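Local coordinates for protein 4-hydroxyphenylpyruvate dioxygenase (Pseudomonas putida, PDB 5HMQ) that converts 3-dehydroshikimate to protocatechuate with a divalent metal in its TIM-barrel domain, which is fused to a hydroxyphenylpyruvate dioxygenase-like domain without that activity, at residues Ile133-Tyr147 with Ala161-Leu174. Numbering follows the deposited sequence.
Sequences IGYEALAWGRHVNTY and ALGVILDSFHTLSL. With MG (magnesium ion), chain K.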
# COMPACT_ATOMS: atom_id res chain seq x y z
N ILE C 133 -16.68 -31.31 12.45
CA ILE C 133 -16.60 -30.96 11.04
C ILE C 133 -17.57 -29.81 10.78
O ILE C 133 -18.76 -29.91 11.11
CB ILE C 133 -16.93 -32.15 10.12
CG1 ILE C 133 -15.98 -33.32 10.38
CG2 ILE C 133 -16.85 -31.74 8.66
CD1 ILE C 133 -14.55 -33.04 10.03
N GLY C 134 -17.07 -28.73 10.21
CA GLY C 134 -17.92 -27.65 9.74
C GLY C 134 -17.93 -27.58 8.23
O GLY C 134 -16.89 -27.36 7.60
N TYR C 135 -19.10 -27.76 7.62
CA TYR C 135 -19.24 -27.88 6.18
C TYR C 135 -19.62 -26.53 5.59
O TYR C 135 -20.65 -25.95 5.97
CB TYR C 135 -20.29 -28.95 5.84
CG TYR C 135 -20.36 -29.34 4.38
CD1 TYR C 135 -19.21 -29.51 3.62
CD2 TYR C 135 -21.59 -29.56 3.77
CE1 TYR C 135 -19.28 -29.88 2.28
CE2 TYR C 135 -21.67 -29.93 2.44
CZ TYR C 135 -20.52 -30.09 1.70
OH TYR C 135 -20.60 -30.45 0.38
N GLU C 136 -18.80 -26.03 4.66
CA GLU C 136 -19.00 -24.74 4.03
C GLU C 136 -19.18 -24.92 2.53
O GLU C 136 -18.42 -25.66 1.90
CB GLU C 136 -17.81 -23.80 4.28
CG GLU C 136 -17.91 -22.47 3.55
CD GLU C 136 -16.57 -21.76 3.44
OE1 GLU C 136 -16.47 -20.59 3.86
OE2 GLU C 136 -15.61 -22.39 2.94
N ALA C 137 -20.18 -24.26 1.96
CA ALA C 137 -20.40 -24.26 0.52
C ALA C 137 -19.59 -23.15 -0.12
O ALA C 137 -19.74 -21.98 0.25
CB ALA C 137 -21.88 -24.09 0.19
N LEU C 138 -18.73 -23.51 -1.06
CA LEU C 138 -18.12 -22.52 -1.93
C LEU C 138 -19.11 -22.12 -3.00
O LEU C 138 -19.84 -22.96 -3.54
CB LEU C 138 -16.84 -23.07 -2.57
CG LEU C 138 -15.75 -23.52 -1.59
CD1 LEU C 138 -14.57 -24.12 -2.34
CD2 LEU C 138 -15.30 -22.37 -0.71
N ALA C 139 -19.16 -20.82 -3.31
CA ALA C 139 -20.09 -20.32 -4.32
C ALA C 139 -19.87 -20.96 -5.68
O ALA C 139 -20.78 -20.93 -6.52
CB ALA C 139 -20.00 -18.80 -4.43
N TRP C 140 -18.69 -21.54 -5.92
CA TRP C 140 -18.39 -22.23 -7.17
C TRP C 140 -18.28 -23.74 -6.99
O TRP C 140 -17.62 -24.41 -7.79
CB TRP C 140 -17.10 -21.67 -7.77
CG TRP C 140 -15.95 -21.68 -6.81
CD1 TRP C 140 -15.02 -22.66 -6.64
CD2 TRP C 140 -15.61 -20.64 -5.88
NE1 TRP C 140 -14.13 -22.31 -5.67
CE2 TRP C 140 -14.46 -21.07 -5.18
CE3 TRP C 140 -16.16 -19.39 -5.58
CZ2 TRP C 140 -13.85 -20.29 -4.20
CZ3 TRP C 140 -15.55 -18.62 -4.60
CH2 TRP C 140 -14.41 -19.08 -3.92
N GLY C 141 -18.91 -24.28 -5.95
CA GLY C 141 -18.89 -25.72 -5.75
C GLY C 141 -19.54 -26.46 -6.91
O GLY C 141 -20.50 -25.99 -7.52
N ARG C 142 -19.00 -27.65 -7.21
CA ARG C 142 -19.50 -28.43 -8.33
C ARG C 142 -20.93 -28.89 -8.12
O ARG C 142 -21.76 -28.81 -9.03
CB ARG C 142 -18.58 -29.62 -8.59
CG ARG C 142 -19.06 -30.48 -9.73
CD ARG C 142 -18.79 -29.87 -11.08
NE ARG C 142 -19.10 -30.81 -12.15
CZ ARG C 142 -20.34 -31.10 -12.54
NH1 ARG C 142 -21.38 -30.52 -11.94
NH2 ARG C 142 -20.55 -31.97 -13.52
N HIS C 143 -21.25 -29.39 -6.93
CA HIS C 143 -22.59 -29.86 -6.61
C HIS C 143 -23.25 -29.12 -5.46
O HIS C 143 -24.48 -29.06 -5.40
CB HIS C 143 -22.58 -31.36 -6.29
CG HIS C 143 -22.04 -32.22 -7.39
ND1 HIS C 143 -22.67 -32.34 -8.61
CD2 HIS C 143 -20.94 -33.00 -7.45
CE1 HIS C 143 -21.98 -33.16 -9.38
NE2 HIS C 143 -20.92 -33.58 -8.70
N VAL C 144 -22.47 -28.56 -4.54
CA VAL C 144 -22.99 -27.86 -3.37
C VAL C 144 -22.41 -26.45 -3.38
O VAL C 144 -21.20 -26.27 -3.20
CB VAL C 144 -22.64 -28.58 -2.06
CG1 VAL C 144 -23.14 -27.79 -0.86
CG2 VAL C 144 -23.21 -29.99 -2.07
N ASN C 145 -23.27 -25.45 -3.58
CA ASN C 145 -22.79 -24.07 -3.63
C ASN C 145 -23.68 -23.09 -2.88
O ASN C 145 -23.52 -21.88 -3.05
CB ASN C 145 -22.63 -23.62 -5.09
CG ASN C 145 -23.95 -23.35 -5.77
OD1 ASN C 145 -24.93 -24.07 -5.56
ND2 ASN C 145 -23.99 -22.32 -6.61
N THR C 146 -24.61 -23.57 -2.05
CA THR C 146 -25.47 -22.70 -1.25
C THR C 146 -25.54 -23.26 0.16
O THR C 146 -25.31 -24.45 0.39
CB THR C 146 -26.88 -22.58 -1.83
OG1 THR C 146 -27.50 -23.87 -1.85
CG2 THR C 146 -26.85 -22.02 -3.24
N TYR C 147 -25.88 -22.39 1.12
CA TYR C 147 -26.04 -22.86 2.49
C TYR C 147 -27.25 -23.77 2.64
O TYR C 147 -27.26 -24.65 3.51
CB TYR C 147 -26.14 -21.68 3.46
CG TYR C 147 -27.49 -20.99 3.49
CD1 TYR C 147 -28.50 -21.44 4.33
CD2 TYR C 147 -27.75 -19.89 2.68
CE1 TYR C 147 -29.73 -20.82 4.36
CE2 TYR C 147 -28.98 -19.26 2.71
CZ TYR C 147 -29.97 -19.73 3.55
OH TYR C 147 -31.19 -19.10 3.58
N ALA C 161 -21.28 -34.22 15.55
CA ALA C 161 -19.96 -33.71 15.24
C ALA C 161 -19.87 -33.07 13.86
O ALA C 161 -18.79 -32.65 13.45
CB ALA C 161 -18.92 -34.83 15.34
N LEU C 162 -20.99 -32.97 13.13
CA LEU C 162 -21.01 -32.40 11.79
C LEU C 162 -22.00 -31.24 11.76
O LEU C 162 -23.18 -31.42 12.06
CB LEU C 162 -21.39 -33.46 10.75
CG LEU C 162 -21.76 -32.92 9.36
CD1 LEU C 162 -20.54 -32.31 8.68
CD2 LEU C 162 -22.35 -34.02 8.51
N GLY C 163 -21.51 -30.06 11.41
CA GLY C 163 -22.33 -28.87 11.44
C GLY C 163 -22.18 -27.99 10.21
O GLY C 163 -21.50 -28.35 9.25
N VAL C 164 -22.83 -26.83 10.24
CA VAL C 164 -22.84 -25.89 9.12
C VAL C 164 -21.89 -24.75 9.42
O VAL C 164 -21.85 -24.24 10.55
CB VAL C 164 -24.27 -25.38 8.85
CG1 VAL C 164 -24.27 -24.32 7.75
CG2 VAL C 164 -25.19 -26.53 8.48
N ILE C 165 -21.12 -24.34 8.42
CA ILE C 165 -20.32 -23.12 8.48
C ILE C 165 -20.87 -22.15 7.44
O ILE C 165 -21.06 -22.52 6.28
CB ILE C 165 -18.83 -23.39 8.24
CG1 ILE C 165 -18.22 -24.10 9.46
CG2 ILE C 165 -18.08 -22.09 7.93
CD1 ILE C 165 -16.70 -24.17 9.44
N LEU C 166 -21.14 -20.92 7.87
CA LEU C 166 -21.74 -19.90 7.01
C LEU C 166 -20.70 -18.84 6.67
O LEU C 166 -19.94 -18.39 7.53
CB LEU C 166 -22.95 -19.24 7.69
CG LEU C 166 -24.12 -20.16 8.02
CD1 LEU C 166 -25.16 -19.43 8.87
CD2 LEU C 166 -24.76 -20.71 6.75
N ASP C 167 -20.69 -18.43 5.40
CA ASP C 167 -19.75 -17.45 4.87
C ASP C 167 -20.56 -16.40 4.11
O ASP C 167 -21.18 -16.72 3.10
CB ASP C 167 -18.72 -18.12 3.96
CG ASP C 167 -17.68 -17.15 3.42
OD1 ASP C 167 -18.04 -16.07 2.91
OD2 ASP C 167 -16.47 -17.48 3.50
N SER C 168 -20.53 -15.16 4.60
CA SER C 168 -21.41 -14.13 4.05
C SER C 168 -21.12 -13.87 2.57
O SER C 168 -22.05 -13.58 1.81
CB SER C 168 -21.28 -12.83 4.85
OG SER C 168 -19.97 -12.31 4.77
N PHE C 169 -19.87 -13.98 2.14
CA PHE C 169 -19.58 -13.73 0.73
C PHE C 169 -20.17 -14.82 -0.15
O PHE C 169 -20.80 -14.53 -1.17
CB PHE C 169 -18.07 -13.61 0.49
CG PHE C 169 -17.74 -13.33 -0.95
CD1 PHE C 169 -17.64 -14.36 -1.88
CD2 PHE C 169 -17.56 -12.03 -1.39
CE1 PHE C 169 -17.36 -14.10 -3.20
CE2 PHE C 169 -17.27 -11.76 -2.72
CZ PHE C 169 -17.17 -12.80 -3.62
N HIS C 170 -19.95 -16.09 0.21
CA HIS C 170 -20.43 -17.18 -0.63
C HIS C 170 -21.94 -17.15 -0.79
O HIS C 170 -22.46 -17.56 -1.83
CB HIS C 170 -19.98 -18.53 -0.06
CG HIS C 170 -18.51 -18.78 -0.17
ND1 HIS C 170 -17.84 -18.75 -1.38
CD2 HIS C 170 -17.58 -19.06 0.77
CE1 HIS C 170 -16.56 -19.01 -1.18
NE2 HIS C 170 -16.37 -19.20 0.12
N THR C 171 -22.66 -16.67 0.22
CA THR C 171 -24.11 -16.57 0.13
C THR C 171 -24.54 -15.33 -0.65
O THR C 171 -25.37 -15.42 -1.56
CB THR C 171 -24.73 -16.58 1.53
OG1 THR C 171 -24.47 -17.84 2.16
CG2 THR C 171 -26.23 -16.34 1.45
N LEU C 172 -24.01 -14.17 -0.29
CA LEU C 172 -24.47 -12.92 -0.88
C LEU C 172 -23.91 -12.66 -2.28
O LEU C 172 -24.53 -11.91 -3.04
CB LEU C 172 -24.14 -11.74 0.04
CG LEU C 172 -24.83 -11.76 1.41
CD1 LEU C 172 -24.54 -10.49 2.19
CD2 LEU C 172 -26.33 -11.96 1.24
N SER C 173 -22.78 -13.27 -2.64
CA SER C 173 -22.26 -13.09 -3.99
C SER C 173 -23.16 -13.74 -5.03
O SER C 173 -23.21 -13.28 -6.18
CB SER C 173 -20.85 -13.66 -4.10
OG SER C 173 -20.84 -15.06 -3.89
N LEU C 174 -23.87 -14.80 -4.65
CA LEU C 174 -24.87 -15.43 -5.50
C LEU C 174 -26.25 -14.83 -5.30
O LEU C 174 -27.24 -15.39 -5.80
CB LEU C 174 -24.91 -16.93 -5.22
CG LEU C 174 -23.59 -17.68 -5.38
CD1 LEU C 174 -23.68 -19.05 -4.73
CD2 LEU C 174 -23.24 -17.83 -6.85
MG MG K . -15.11 -19.04 3.87
O HOH W 1 -22.09 -22.86 3.54
O HOH W 2 -23.28 -20.14 -1.21
O HOH W 3 -25.28 -19.67 0.39
O HOH W 4 -14.52 -19.27 1.99
O HOH W 5 -13.73 -20.44 4.36
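Backbone hydrogen bonds from Ile133 and Tyr135 to Ala161, Gly163 and Ile165 join neighbouring parallel strands 132-136 and 162-167 of the TIM barrel, linked by helix 147-157 in a beta-alpha-beta crossover. The first bond, Ile133 N to Ala161 O, spans 2.7 Å and is nearly straight. Packing is close here: Ile165 CG1 lies 3.6 Å from Gly134 CA, over a backbone that carries no side chain. Beyond the last bond the strands part, and a water bridges Ala137 N and Ile165 O.

At the C-terminal ends Glu136 OE1 and Asp167 OD2 sit 3.1 Å apart, held together by the magnesium ion they both bind. Glu136 reaches it on an extended chain, CG anti to the backbone N (chi1 175°), its carboxylate plane turned 48° from that of Asp167. Gln193, Glu241 and two waters complete the site. Asp167, whose carboxylate also partners Arg212, caps helix 168-172, OD1 taking weak bonds from Phe169 N and His170 N.

The His170 ring is wedged in firmly: Leu138 CA covers one face, and the His170 edge meets the Trp140 face with planes at 64°. His170 NE2 hydrogen-bonds a metal-bound water O at 2.6 Å. The outer end is looser: partly exposed Leu174 rests CD1 on Ala139 CB, and a water joins Tyr147 N to Thr171 OG1. Three carboxylates on one cation should offset its charge, while His170, a second-shell residue, probably orients the water.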